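Local coordinates for protein 2,3-bisphosphoglycerate-independent phosphoglycerate mutase (PDB 2ZKT) that probably catalyses the interconversion of 2-phosphoglycerate and 3-phosphoglycerate in glycolysis, as a metal-binding mutase that needs no bisphosphoglycerate cofactor, at residues P51-Q56 with D71-Y76; P360-I365 with K376-R381. All coordinates share one frame; numbering follows the deposited sequence.

Contact 1: P51-Q56 with D71-Y76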
loop_
_atom_site.group_PDB
_atom_site.type_symbol
_atom_site.label_atom_id
_atom_site.label_comp_id
_atom_site.label_asym_id
_atom_site.label_seq_id
_atom_site.Cartn_x
_atom_site.Cartn_y
_atom_site.Cartn_z
ATOM N N PRO B 51 19.516 -5.856 -13.445
ATOM C CA PRO B 51 19.181 -6.286 -14.815
ATOM C C PRO B 51 20.481 -6.518 -15.600
ATOM O O PRO B 51 20.664 -7.548 -16.241
ATOM C CB PRO B 51 18.398 -5.096 -15.374
ATOM C CG PRO B 51 17.724 -4.512 -14.134
ATOM C CD PRO B 51 18.799 -4.612 -13.064
ATOM N N ILE B 52 21.398 -5.556 -15.525
ATOM C CA ILE B 52 22.666 -5.681 -16.249
ATOM C C ILE B 52 23.850 -5.877 -15.303
ATOM O O ILE B 52 24.573 -6.866 -15.393
ATOM C CB ILE B 52 22.890 -4.437 -17.150
ATOM C CG1 ILE B 52 21.737 -4.343 -18.167
ATOM C CG2 ILE B 52 24.230 -4.530 -17.874
ATOM C CD1 ILE B 52 21.813 -3.150 -19.087
ATOM N N LYS B 53 24.043 -4.926 -14.393
ATOM C CA LYS B 53 25.129 -4.989 -13.423
ATOM C C LYS B 53 24.973 -3.804 -12.465
ATOM O O LYS B 53 24.255 -2.847 -12.763
ATOM C CB LYS B 53 26.491 -4.936 -14.127
ATOM C CG LYS B 53 26.721 -3.710 -15.019
ATOM C CD LYS B 53 28.147 -3.707 -15.614
ATOM C CE LYS B 53 28.367 -2.476 -16.506
ATOM N NZ LYS B 53 29.771 -2.319 -16.978
ATOM N N PRO B 54 25.639 -3.858 -11.298
ATOM C CA PRO B 54 25.557 -2.774 -10.302
ATOM C C PRO B 54 25.698 -1.359 -10.891
ATOM O O PRO B 54 26.684 -1.043 -11.583
ATOM C CB PRO B 54 26.693 -3.108 -9.334
ATOM C CG PRO B 54 26.757 -4.608 -9.397
ATOM C CD PRO B 54 26.609 -4.894 -10.878
ATOM N N GLY B 55 24.700 -0.518 -10.621
ATOM C CA GLY B 55 24.717 0.862 -11.085
ATOM C C GLY B 55 24.571 1.120 -12.577
ATOM O O GLY B 55 24.774 2.253 -13.018
ATOM N N GLN B 56 24.228 0.093 -13.360
ATOM C CA GLN B 56 24.065 0.280 -14.807
ATOM C C GLN B 56 22.588 0.302 -15.259
ATOM O O GLN B 56 21.914 -0.731 -15.264
ATOM C CB GLN B 56 24.811 -0.821 -15.561
ATOM C CG GLN B 56 24.609 -0.788 -17.071
ATOM C CD GLN B 56 25.052 0.529 -17.704
ATOM O OE1 GLN B 56 26.239 0.849 -17.738
ATOM N NE2 GLN B 56 24.087 1.297 -18.210
ATOM N N ASP B 71 22.167 -12.896 -21.757
ATOM C CA ASP B 71 23.172 -11.896 -21.404
ATOM C C ASP B 71 22.964 -10.745 -22.399
ATOM O O ASP B 71 23.241 -10.884 -23.596
ATOM C CB ASP B 71 24.589 -12.481 -21.548
ATOM C CG ASP B 71 25.682 -11.458 -21.263
ATOM O OD1 ASP B 71 25.884 -10.543 -22.099
ATOM O OD2 ASP B 71 26.335 -11.565 -20.199
ATOM N N PRO B 72 22.463 -9.598 -21.910
ATOM C CA PRO B 72 22.217 -8.436 -22.781
ATOM C C PRO B 72 23.446 -7.950 -23.553
ATOM O O PRO B 72 23.344 -7.614 -24.733
ATOM C CB PRO B 72 21.661 -7.382 -21.812
ATOM C CG PRO B 72 22.304 -7.760 -20.490
ATOM C CD PRO B 72 22.222 -9.265 -20.487
ATOM N N TYR B 73 24.607 -7.927 -22.898
ATOM C CA TYR B 73 25.827 -7.472 -23.562
ATOM C C TYR B 73 26.233 -8.314 -24.777
ATOM O O TYR B 73 26.918 -7.810 -25.680
ATOM C CB TYR B 73 26.998 -7.421 -22.569
ATOM C CG TYR B 73 27.009 -6.183 -21.686
ATOM C CD1 TYR B 73 26.783 -4.911 -22.229
ATOM C CD2 TYR B 73 27.286 -6.274 -20.319
ATOM C CE1 TYR B 73 26.839 -3.764 -21.436
ATOM C CE2 TYR B 73 27.347 -5.133 -19.516
ATOM C CZ TYR B 73 27.125 -3.881 -20.081
ATOM O OH TYR B 73 27.205 -2.745 -19.292
ATOM N N GLU B 74 25.810 -9.581 -24.817
ATOM C CA GLU B 74 26.167 -10.454 -25.944
ATOM C C GLU B 74 25.042 -10.684 -26.952
ATOM O O GLU B 74 25.298 -10.922 -28.139
ATOM C CB GLU B 74 26.634 -11.817 -25.433
ATOM C CG GLU B 74 27.755 -11.756 -24.418
ATOM C CD GLU B 74 28.403 -13.110 -24.210
ATOM O OE1 GLU B 74 29.129 -13.559 -25.130
ATOM O OE2 GLU B 74 28.178 -13.724 -23.138
ATOM N N THR B 75 23.796 -10.624 -26.481
ATOM C CA THR B 75 22.650 -10.863 -27.362
ATOM C C THR B 75 22.072 -9.610 -28.031
ATOM O O THR B 75 21.615 -9.668 -29.176
ATOM C CB THR B 75 21.510 -11.558 -26.585
ATOM O OG1 THR B 75 21.163 -10.766 -25.436
ATOM C CG2 THR B 75 21.949 -12.944 -26.113
ATOM N N TYR B 76 22.099 -8.483 -27.314
ATOM C CA TYR B 76 21.543 -7.234 -27.822
ATOM C C TYR B 76 22.156 -6.713 -29.123
ATOM O O TYR B 76 23.369 -6.463 -29.218
ATOM C CB TYR B 76 21.631 -6.133 -26.759
ATOM C CG TYR B 76 20.797 -4.915 -27.097
ATOM C CD1 TYR B 76 19.413 -5.023 -27.275
ATOM C CD2 TYR B 76 21.378 -3.645 -27.203
ATOM C CE1 TYR B 76 18.627 -3.898 -27.536
ATOM C CE2 TYR B 76 20.595 -2.512 -27.467
ATOM C CZ TYR B 76 19.226 -2.652 -27.625
ATOM O OH TYR B 76 18.447 -1.542 -27.827
#
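Tyr73 reaches out of the short helix 72-75 and lays the outer end of its ring against Ile52 and Lys53. CG2 of Ile52 meets ring atom CE2 of Tyr73 at 3.6 Å, the two side chains crossing at about a right angle. Ile52 CG1, anti to the carbonyl carbon (chi1 -61°), packs on Pro72 CG at 4.2 Å. A beta-branched residue suits this place, because one branch serves the tyrosine and the other the proline. The aliphatic part of Lys53, extended beyond CG, passes the phenol end, its CE lying near the ring plane at the edge, beside Tyr73 OH. Lys53 NZ lies 3.5 Å from Tyr73 OH, but at a poor angle for a hydrogen bond. CG of Gln56 is more distant from Tyr73 OH, at 3.9 Å. Lys53 to Gln56 form a type II beta turn, closed by Gln56 N bonding to Lys53 O; Gly55, with positive phi, suits its third position.

On the helix side, Pro72 suits the first turn, where a backbone N has no preceding helical carbonyl to bond and a proline, lacking an N-H, loses nothing. Asp71 is the N-cap, its OD1 accepting a weak bond from Glu74 N at 2.9 Å. Asp71 O also receives Thr75 OG1 at 2.8 Å, from above the carbonyl plane.

The contact joins the loop following strand 45-50 to helix 72-75. Helix 60-67, which lies between the two segments in sequence, touches both: Thr62 packs on Ile52, Leu65 on Thr75, and Ser66 OG hydrogen-bonds with Pro51 O. Arg392 of strand 391-392 touches Lys53.

Contact 2: P360-I365 with K376-R381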
loop_
_atom_site.group_PDB
_atom_site.type_symbol
_atom_site.label_atom_id
_atom_site.label_comp_id
_atom_site.label_asym_id
_atom_site.label_seq_id
_atom_site.Cartn_x
_atom_site.Cartn_y
_atom_site.Cartn_z
ATOM N N PRO B 360 19.391 -1.690 -8.093
ATOM C CA PRO B 360 18.923 -3.078 -8.232
ATOM C C PRO B 360 17.411 -3.113 -7.989
ATOM O O PRO B 360 16.854 -2.173 -7.438
ATOM C CB PRO B 360 19.731 -3.834 -7.156
ATOM C CG PRO B 360 19.990 -2.758 -6.100
ATOM C CD PRO B 360 20.336 -1.553 -6.960
ATOM N N VAL B 361 16.754 -4.197 -8.390
ATOM C CA VAL B 361 15.310 -4.277 -8.252
ATOM C C VAL B 361 14.851 -5.377 -7.301
ATOM O O VAL B 361 15.360 -6.497 -7.330
ATOM C CB VAL B 361 14.655 -4.514 -9.643
ATOM C CG1 VAL B 361 13.131 -4.444 -9.534
ATOM C CG2 VAL B 361 15.163 -3.482 -10.634
ATOM N N PRO B 362 13.861 -5.068 -6.446
ATOM C CA PRO B 362 13.381 -6.090 -5.511
ATOM C C PRO B 362 12.817 -7.273 -6.287
ATOM O O PRO B 362 12.174 -7.105 -7.332
ATOM C CB PRO B 362 12.324 -5.339 -4.680
ATOM C CG PRO B 362 11.857 -4.265 -5.616
ATOM C CD PRO B 362 13.123 -3.801 -6.278
ATOM N N LEU B 363 13.079 -8.470 -5.764
ATOM C CA LEU B 363 12.651 -9.714 -6.391
ATOM C C LEU B 363 12.096 -10.680 -5.350
ATOM O O LEU B 363 12.635 -10.799 -4.254
ATOM C CB LEU B 363 13.859 -10.383 -7.082
ATOM C CG LEU B 363 13.743 -11.868 -7.492
ATOM C CD1 LEU B 363 12.578 -12.040 -8.478
ATOM C CD2 LEU B 363 15.049 -12.346 -8.133
ATOM N N LEU B 364 11.021 -11.382 -5.698
ATOM C CA LEU B 364 10.479 -12.365 -4.781
ATOM C C LEU B 364 10.133 -13.626 -5.575
ATOM O O LEU B 364 9.733 -13.553 -6.742
ATOM C CB LEU B 364 9.242 -11.817 -4.054
ATOM C CG LEU B 364 7.823 -11.855 -4.645
ATOM C CD1 LEU B 364 7.319 -13.286 -4.777
ATOM C CD2 LEU B 364 6.892 -11.091 -3.697
ATOM N N ILE B 365 10.320 -14.779 -4.939
ATOM C CA ILE B 365 9.994 -16.055 -5.546
ATOM C C ILE B 365 9.270 -16.881 -4.485
ATOM O O ILE B 365 9.735 -16.992 -3.336
ATOM C CB ILE B 365 11.257 -16.817 -6.000
ATOM C CG1 ILE B 365 12.061 -15.952 -6.982
ATOM C CG2 ILE B 365 10.853 -18.138 -6.653
ATOM C CD1 ILE B 365 13.391 -16.583 -7.403
ATOM N N LYS B 376 9.281 -10.604 5.743
ATOM C CA LYS B 376 7.835 -10.544 5.984
ATOM C C LYS B 376 7.027 -9.761 4.950
ATOM O O LYS B 376 5.880 -10.118 4.672
ATOM C CB LYS B 376 7.566 -9.956 7.381
ATOM C CG LYS B 376 8.138 -10.774 8.536
ATOM C CD LYS B 376 7.531 -12.176 8.577
ATOM C CE LYS B 376 8.065 -12.988 9.760
ATOM N NZ LYS B 376 7.482 -14.375 9.817
ATOM N N ARG B 377 7.601 -8.691 4.394
ATOM C CA ARG B 377 6.906 -7.883 3.387
ATOM C C ARG B 377 7.733 -7.727 2.117
ATOM O O ARG B 377 8.922 -8.066 2.091
ATOM C CB ARG B 377 6.577 -6.489 3.936
ATOM C CG ARG B 377 5.434 -6.463 4.937
ATOM C CD ARG B 377 5.177 -5.039 5.414
ATOM N NE ARG B 377 6.403 -4.423 5.919
ATOM C CZ ARG B 377 7.069 -4.847 6.994
ATOM N NH1 ARG B 377 6.624 -5.895 7.688
ATOM N NH2 ARG B 377 8.193 -4.232 7.366
ATOM N N PHE B 378 7.109 -7.209 1.059
ATOM C CA PHE B 378 7.820 -7.025 -0.204
ATOM C C PHE B 378 8.233 -5.568 -0.376
ATOM O O PHE B 378 7.394 -4.694 -0.568
ATOM C CB PHE B 378 6.953 -7.480 -1.391
ATOM C CG PHE B 378 7.694 -7.508 -2.715
ATOM C CD1 PHE B 378 8.953 -8.124 -2.815
ATOM C CD2 PHE B 378 7.145 -6.917 -3.856
ATOM C CE1 PHE B 378 9.655 -8.153 -4.027
ATOM C CE2 PHE B 378 7.839 -6.939 -5.083
ATOM C CZ PHE B 378 9.102 -7.559 -5.168
ATOM N N GLY B 379 9.537 -5.313 -0.295
ATOM C CA GLY B 379 10.041 -3.955 -0.445
ATOM C C GLY B 379 11.546 -3.956 -0.660
ATOM O O GLY B 379 12.220 -4.953 -0.372
ATOM N N GLU B 380 12.081 -2.842 -1.153
ATOM C CA GLU B 380 13.513 -2.756 -1.413
ATOM C C GLU B 380 14.380 -3.027 -0.178
ATOM O O GLU B 380 15.362 -3.770 -0.270
ATOM C CB GLU B 380 13.877 -1.394 -2.028
ATOM C CG GLU B 380 13.343 -1.213 -3.451
ATOM C CD GLU B 380 11.976 -0.527 -3.492
ATOM O OE1 GLU B 380 11.143 -0.775 -2.587
ATOM O OE2 GLU B 380 11.738 0.264 -4.439
ATOM N N ARG B 381 14.034 -2.444 0.976
ATOM C CA ARG B 381 14.845 -2.683 2.166
ATOM C C ARG B 381 14.741 -4.126 2.655
ATOM O O ARG B 381 15.704 -4.681 3.189
ATOM C CB ARG B 381 14.484 -1.691 3.299
ATOM C CG ARG B 381 15.478 -0.499 3.390
ATOM C CD ARG B 381 15.536 0.296 2.076
ATOM N NE ARG B 381 14.340 1.117 1.869
ATOM C CZ ARG B 381 14.143 2.316 2.426
ATOM N NH1 ARG B 381 15.065 2.846 3.222
ATOM N NH2 ARG B 381 13.019 2.980 2.208
#
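Strand 361-365 and the loop leading into helix 380-383 come nearest at Pro362 and Glu380, with CA atoms 5.3 Å apart, and separate to 7.5 Å at Leu364 and Phe378. No hydrogen bond joins them, so the contact rests on packing. Phe378 points its CB toward the strand, with CG anti to the backbone N (chi1 -172°). A flat ring suits this place, offering a face to Leu364 and its rim to Pro362. Leu364 CD2 sits over that face in a CH-pi contact, 3.9 Å from the ring centroid, while Leu364 CB meets Phe378 CE1 at 3.7 Å. Pro362 CB touches Phe378 CE1 at 3.9 Å, and Pro362 O lies at the ring edge. An alanine in place of Phe378 would probably open a gap beside Leu364 and Pro362, leaving Leu364 CD2 without its aromatic face. The apolar stem of Glu380 suits the proline ring it runs beside, its CG 3.8 Å from Pro362 CD; the buried carboxylate is satisfied by Thr27 OG1 and Asp17 N. Gly379 is the N-cap. Leu29 of helix 28-31 also packs on Pro362, Phe378 and Glu380. A loop and helix start thus cover one side of a strand in the mixed sheet, as in alpha/beta folds of the alkaline phosphatase superfamily.

Overall arrangement
Both segments of contact 1 come earlier in the chain than those of contact 2. The centres of the two contacts lie about 20 Å apart, and their nearest atoms are about 4 Å apart without touching. The central mixed sheet relates them: strand 361-366 of contact 2 is paired antiparallel with strand 45-50, which runs directly into the loop of contact 1. Contact 2 is buried against the sheet, whereas contact 1 is partly exposed. The side chain of Ile52 is about 11 Å from a bound zinc ion and that of Pro362 about 13 Å from a bound zinc ion, so neither of these residues binds the metal itself.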